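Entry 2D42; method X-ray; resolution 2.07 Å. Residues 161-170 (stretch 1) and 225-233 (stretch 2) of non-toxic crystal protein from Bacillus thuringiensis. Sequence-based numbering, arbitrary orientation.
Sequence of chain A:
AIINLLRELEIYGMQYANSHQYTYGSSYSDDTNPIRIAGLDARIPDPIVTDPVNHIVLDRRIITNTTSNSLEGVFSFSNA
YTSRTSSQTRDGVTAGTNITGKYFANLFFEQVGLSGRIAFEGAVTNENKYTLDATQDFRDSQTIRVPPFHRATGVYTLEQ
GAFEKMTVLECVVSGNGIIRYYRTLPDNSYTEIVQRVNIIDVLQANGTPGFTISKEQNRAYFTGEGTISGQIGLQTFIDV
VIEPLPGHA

Stretch 1 161-170: GAFEKMTVLE
Stretch 2 225-233: EGTISGQIG

Antiparallel β-strands are held first by their backbones, and side chains then decide how the faces of the ladder are filled. Residues 161-170 and 225-233 of the non-toxic crystal protein illustrate the principle. Both segments are extended strands of one chain, running antiparallel with 145° between their N-to-C directions and their axes approaching to 4.2 Å.

Four pairs of reciprocal hydrogen bonds set the register. Gly 161 N donates to Ile 232 O (2.7 Å) and Ile 232 N returns to Gly 161 O (3.0 Å); Phe 163 N reaches Gly 230 O at 3.0 Å, with Gly 230 N to Phe 163 O at 3.1 Å. Lys 165 N to Ile 228 O and Ile 228 N to Lys 165 O are both 2.8 Å, while Thr 167 N to Gly 226 O measures 2.9 Å and Gly 226 N to Thr 167 O 3.0 Å. Alternating with these are the non-hydrogen-bonded pairs Ala 162-Gln 231, Glu 164-Ser 229 and Met 166-Thr 227, with Val 168-Glu 225 following beyond the Thr 167-Gly 226 pair; their CA atoms are 4.1 to 4.6 Å apart. Here CA-H groups approach carbonyls, as in Ala 162 CA to Gly 230 O (3.2 Å) and Thr 227 CA to Lys 165 O (3.2 Å). A water adds a polar link, lying 2.8 Å from Thr 167 OG1 and donating to Thr 227 O at 3.0 Å.

The face bearing Phe 163, Thr 167, Ile 228 and Ile 232 carries the apolar packing. Phe 163 (chi1 58°, p; chi2 89°) folds its ring back over Gly 230, whose CA lies 4.1 Å from the ring centroid in a CH-pi contact. Glycine suits this place because an ideal CB would be only 3.2 Å from Phe 163 CZ. Ile 228 and Ile 232, both p,t, flank the ring: Phe 163 CE1 meets Ile 228 CD1 at 3.9 Å, and Phe 163 CE2 meets Ile 232 CG2 at 4.0 Å, at the ring edge. Thr 167 (p) places CG2 3.6 Å from Ile 228 CG2. Opposite it, Gly 226 leaves room for the hydroxyl, since an ideal CB would clash with Thr 167 OG1 at 3.0 Å. Lys 165 (m,m,t,t) starts on this face, but its end leads away.

The other face is more open and mixed in character. Glu 164 CG lies 3.8 Å from Ser 229 CB, and Met 166 CG is 4.0 Å from Glu 225 CG, so the aliphatic parts of both glutamates pack while their chains remain extended (t,t). Altogether, 757 Å² is buried between the stretches.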

ATOM      1  N   GLY A 161     -16.178   5.696   3.282  1.00 29.36           N
ATOM      2  CA  GLY A 161     -15.460   5.364   4.498  1.00 26.94           C
ATOM      3  C   GLY A 161     -14.091   6.019   4.508  1.00 27.05           C
ATOM      4  O   GLY A 161     -13.586   6.449   3.470  1.00 26.82           O
ATOM      5  N   ALA A 162     -13.488   6.103   5.686  1.00 24.30           N
ATOM      6  CA  ALA A 162     -12.168   6.697   5.825  1.00 23.70           C
ATOM      7  C   ALA A 162     -11.429   5.854   6.844  1.00 23.63           C
ATOM      8  O   ALA A 162     -12.055   5.240   7.709  1.00 21.37           O
ATOM      9  CB  ALA A 162     -12.279   8.149   6.306  1.00 25.51           C
ATOM     10  N   PHE A 163     -10.104   5.820   6.757  1.00 24.54           N
ATOM     11  CA  PHE A 163      -9.339   5.009   7.695  1.00 24.47           C
ATOM     12  C   PHE A 163      -7.906   5.502   7.825  1.00 24.71           C
ATOM     13  O   PHE A 163      -7.414   6.259   7.000  1.00 24.48           O
ATOM     14  CB  PHE A 163      -9.324   3.554   7.211  1.00 24.04           C
ATOM     15  CG  PHE A 163      -8.741   3.401   5.838  1.00 25.99           C
ATOM     16  CD1 PHE A 163      -7.375   3.202   5.665  1.00 25.67           C
ATOM     17  CD2 PHE A 163      -9.542   3.568   4.711  1.00 22.79           C
ATOM     18  CE1 PHE A 163      -6.816   3.182   4.387  1.00 26.31           C
ATOM     19  CE2 PHE A 163      -8.993   3.550   3.431  1.00 27.23           C
ATOM     20  CZ  PHE A 163      -7.624   3.358   3.273  1.00 23.95           C
ATOM     21  N   GLU A 164      -7.252   5.051   8.887  1.00 25.70           N
ATOM     22  CA  GLU A 164      -5.866   5.367   9.151  1.00 28.46           C
ATOM     23  C   GLU A 164      -5.391   4.141   9.912  1.00 27.97           C
ATOM     24  O   GLU A 164      -5.848   3.875  11.027  1.00 27.58           O
ATOM     25  CB  GLU A 164      -5.745   6.621  10.014  1.00 30.36           C
ATOM     26  CG  GLU A 164      -4.432   7.344   9.817  1.00 39.68           C
ATOM     27  CD  GLU A 164      -4.271   8.530  10.745  1.00 44.04           C
ATOM     28  OE1 GLU A 164      -5.218   9.351  10.838  1.00 47.30           O
ATOM     29  OE2 GLU A 164      -3.193   8.643  11.371  1.00 45.23           O
ATOM     30  N   LYS A 165      -4.494   3.377   9.302  1.00 26.43           N
ATOM     31  CA  LYS A 165      -4.011   2.157   9.937  1.00 25.10           C
ATOM     32  C   LYS A 165      -2.509   1.942   9.875  1.00 24.53           C
ATOM     33  O   LYS A 165      -1.819   2.428   8.975  1.00 23.49           O
ATOM     34  CB  LYS A 165      -4.677   0.938   9.299  1.00 24.75           C
ATOM     35  CG  LYS A 165      -6.165   0.829   9.514  1.00 21.81           C
ATOM     36  CD  LYS A 165      -6.485   0.487  10.960  1.00 21.61           C
ATOM     37  CE  LYS A 165      -7.983   0.341  11.135  1.00 20.89           C
ATOM     38  NZ  LYS A 165      -8.291  -0.255  12.458  1.00 21.69           N
ATOM     39  N   MET A 166      -2.022   1.184  10.844  1.00 23.82           N
ATOM     40  CA  MET A 166      -0.616   0.834  10.911  1.00 26.17           C
ATOM     41  C   MET A 166      -0.476  -0.374   9.984  1.00 24.20           C
ATOM     42  O   MET A 166      -1.412  -1.163   9.822  1.00 22.49           O
ATOM     43  CB  MET A 166      -0.248   0.467  12.356  1.00 29.13           C
ATOM     44  CG  MET A 166       1.134  -0.158  12.543  1.00 36.93           C
ATOM     45  SD  MET A 166       1.052  -1.970  12.475  1.00 44.73           S
ATOM     46  CE  MET A 166       0.406  -2.333  14.132  1.00 42.58           C
ATOM     47  N   THR A 167       0.671  -0.511   9.347  1.00 25.79           N
ATOM     48  CA  THR A 167       0.866  -1.655   8.464  1.00 24.70           C
ATOM     49  C   THR A 167       2.112  -2.416   8.882  1.00 25.34           C
ATOM     50  O   THR A 167       3.031  -1.844   9.464  1.00 25.36           O
ATOM     51  CB  THR A 167       1.062  -1.225   7.004  1.00 24.40           C
ATOM     52  OG1 THR A 167       2.210  -0.373   6.916  1.00 24.65           O
ATOM     53  CG2 THR A 167      -0.178  -0.494   6.472  1.00 24.71           C
ATOM     54  N   VAL A 168       2.123  -3.711   8.601  1.00 23.61           N
ATOM     55  CA  VAL A 168       3.272  -4.546   8.893  1.00 24.95           C
ATOM     56  C   VAL A 168       3.844  -4.790   7.504  1.00 25.04           C
ATOM     57  O   VAL A 168       3.159  -5.312   6.631  1.00 22.14           O
ATOM     58  CB  VAL A 168       2.866  -5.882   9.559  1.00 23.14           C
ATOM     59  CG1 VAL A 168       4.086  -6.809   9.656  1.00 21.44           C
ATOM     60  CG2 VAL A 168       2.321  -5.608  10.972  1.00 25.43           C
ATOM     61  N   LEU A 169       5.082  -4.367   7.281  1.00 25.77           N
ATOM     62  CA  LEU A 169       5.682  -4.534   5.963  1.00 25.84           C
ATOM     63  C   LEU A 169       6.597  -5.738   5.965  1.00 26.06           C
ATOM     64  O   LEU A 169       7.389  -5.921   6.884  1.00 28.16           O
ATOM     65  CB  LEU A 169       6.448  -3.266   5.575  1.00 23.66           C
ATOM     66  CG  LEU A 169       5.606  -1.982   5.668  1.00 25.97           C
ATOM     67  CD1 LEU A 169       6.479  -0.773   5.343  1.00 21.72           C
ATOM     68  CD2 LEU A 169       4.409  -2.067   4.708  1.00 21.74           C
ATOM     69  N   GLU A 170       6.481  -6.563   4.931  1.00 27.57           N
ATOM     70  CA  GLU A 170       7.291  -7.771   4.834  1.00 27.04           C
ATOM     71  C   GLU A 170       7.882  -7.971   3.451  1.00 27.61           C
ATOM     72  O   GLU A 170       7.361  -7.460   2.471  1.00 26.00           O
ATOM     73  CB  GLU A 170       6.440  -8.993   5.195  1.00 28.46           C
ATOM     74  CG  GLU A 170       6.026  -9.034   6.656  1.00 34.40           C
ATOM     75  CD  GLU A 170       4.995 -10.110   6.944  1.00 37.42           C
ATOM     76  OE1 GLU A 170       4.734 -10.375   8.132  1.00 42.15           O
ATOM     77  OE2 GLU A 170       4.439 -10.686   5.989  1.00 40.77           O
ATOM     78  N   GLU A 225       7.528  -1.778   9.330  1.00 27.69           N
ATOM     79  CA  GLU A 225       6.290  -1.123   9.698  1.00 28.90           C
ATOM     80  C   GLU A 225       6.042   0.173   8.944  1.00 26.90           C
ATOM     81  O   GLU A 225       6.976   0.882   8.561  1.00 27.16           O
ATOM     82  CB  GLU A 225       6.329  -0.845  11.198  1.00 29.46           C
ATOM     83  CG  GLU A 225       5.109  -0.172  11.774  1.00 35.26           C
ATOM     84  CD  GLU A 225       5.379   0.348  13.172  1.00 37.43           C
ATOM     85  OE1 GLU A 225       5.972  -0.400  13.979  1.00 38.18           O
ATOM     86  OE2 GLU A 225       5.002   1.503  13.460  1.00 40.67           O
ATOM     87  N   GLY A 226       4.765   0.480   8.746  1.00 24.90           N
ATOM     88  CA  GLY A 226       4.390   1.707   8.070  1.00 25.18           C
ATOM     89  C   GLY A 226       2.992   2.145   8.489  1.00 25.38           C
ATOM     90  O   GLY A 226       2.487   1.733   9.533  1.00 23.98           O
ATOM     91  N   THR A 227       2.364   2.980   7.674  1.00 25.68           N
ATOM     92  CA  THR A 227       1.008   3.437   7.950  1.00 27.90           C
ATOM     93  C   THR A 227       0.335   3.715   6.612  1.00 26.79           C
ATOM     94  O   THR A 227       1.008   3.897   5.602  1.00 26.13           O
ATOM     95  CB  THR A 227       0.984   4.760   8.765  1.00 29.83           C
ATOM     96  OG1 THR A 227       1.627   5.787   8.009  1.00 31.41           O
ATOM     97  CG2 THR A 227       1.698   4.601  10.095  1.00 31.78           C
ATOM     98  N   ILE A 228      -0.994   3.714   6.605  1.00 28.36           N
ATOM     99  CA  ILE A 228      -1.755   4.021   5.401  1.00 27.18           C
ATOM    100  C   ILE A 228      -2.990   4.766   5.863  1.00 28.08           C
ATOM    101  O   ILE A 228      -3.453   4.573   6.982  1.00 26.96           O
ATOM    102  CB  ILE A 228      -2.233   2.774   4.632  1.00 29.96           C
ATOM    103  CG1 ILE A 228      -3.117   1.911   5.533  1.00 31.75           C
ATOM    104  CG2 ILE A 228      -1.044   1.999   4.083  1.00 32.80           C
ATOM    105  CD1 ILE A 228      -3.753   0.752   4.806  1.00 33.78           C
ATOM    106  N   SER A 229      -3.520   5.620   5.001  1.00 27.48           N
ATOM    107  CA  SER A 229      -4.717   6.370   5.325  1.00 29.53           C
ATOM    108  C   SER A 229      -5.421   6.635   4.014  1.00 29.46           C
ATOM    109  O   SER A 229      -4.783   6.696   2.964  1.00 29.61           O
ATOM    110  CB  SER A 229      -4.353   7.693   6.001  1.00 31.65           C
ATOM    111  OG  SER A 229      -3.692   8.540   5.086  1.00 37.84           O
ATOM    112  N   GLY A 230      -6.738   6.777   4.059  1.00 30.23           N
ATOM    113  CA  GLY A 230      -7.457   7.045   2.831  1.00 28.73           C
ATOM    114  C   GLY A 230      -8.957   6.958   2.960  1.00 28.05           C
ATOM    115  O   GLY A 230      -9.504   6.852   4.058  1.00 26.42           O
ATOM    116  N   GLN A 231      -9.626   7.004   1.820  1.00 28.38           N
ATOM    117  CA  GLN A 231     -11.079   6.929   1.786  1.00 30.40           C
ATOM    118  C   GLN A 231     -11.507   5.985   0.684  1.00 30.33           C
ATOM    119  O   GLN A 231     -10.752   5.740  -0.257  1.00 31.33           O
ATOM    120  CB  GLN A 231     -11.662   8.314   1.524  1.00 31.43           C
ATOM    121  CG  GLN A 231     -11.382   9.303   2.635  1.00 37.82           C
ATOM    122  CD  GLN A 231     -11.639  10.737   2.215  1.00 42.32           C
ATOM    123  OE1 GLN A 231     -11.972  11.589   3.045  1.00 46.81           O
ATOM    124  NE2 GLN A 231     -11.470  11.019   0.928  1.00 43.86           N
ATOM    125  N   ILE A 232     -12.717   5.450   0.802  1.00 28.66           N
ATOM    126  CA  ILE A 232     -13.239   4.547  -0.212  1.00 27.68           C
ATOM    127  C   ILE A 232     -14.764   4.533  -0.193  1.00 27.07           C
ATOM    128  O   ILE A 232     -15.386   4.638   0.872  1.00 26.02           O
ATOM    129  CB  ILE A 232     -12.759   3.094   0.003  1.00 28.06           C
ATOM    130  CG1 ILE A 232     -13.357   2.531   1.287  1.00 28.96           C
ATOM    131  CG2 ILE A 232     -11.250   3.041   0.116  1.00 32.45           C
ATOM    132  CD1 ILE A 232     -13.196   1.039   1.408  1.00 33.17           C
ATOM    133  N   GLY A 233     -15.354   4.404  -1.377  1.00 26.42           N
ATOM    134  CA  GLY A 233     -16.801   4.332  -1.490  1.00 27.76           C
ATOM    135  C   GLY A 233     -17.194   2.940  -1.040  1.00 28.01           C
ATOM    136  O   GLY A 233     -16.637   1.959  -1.534  1.00 28.28           O
TER
HETATM  137  O   HOH W   1       2.552   1.434   4.756  1.00 26.10           O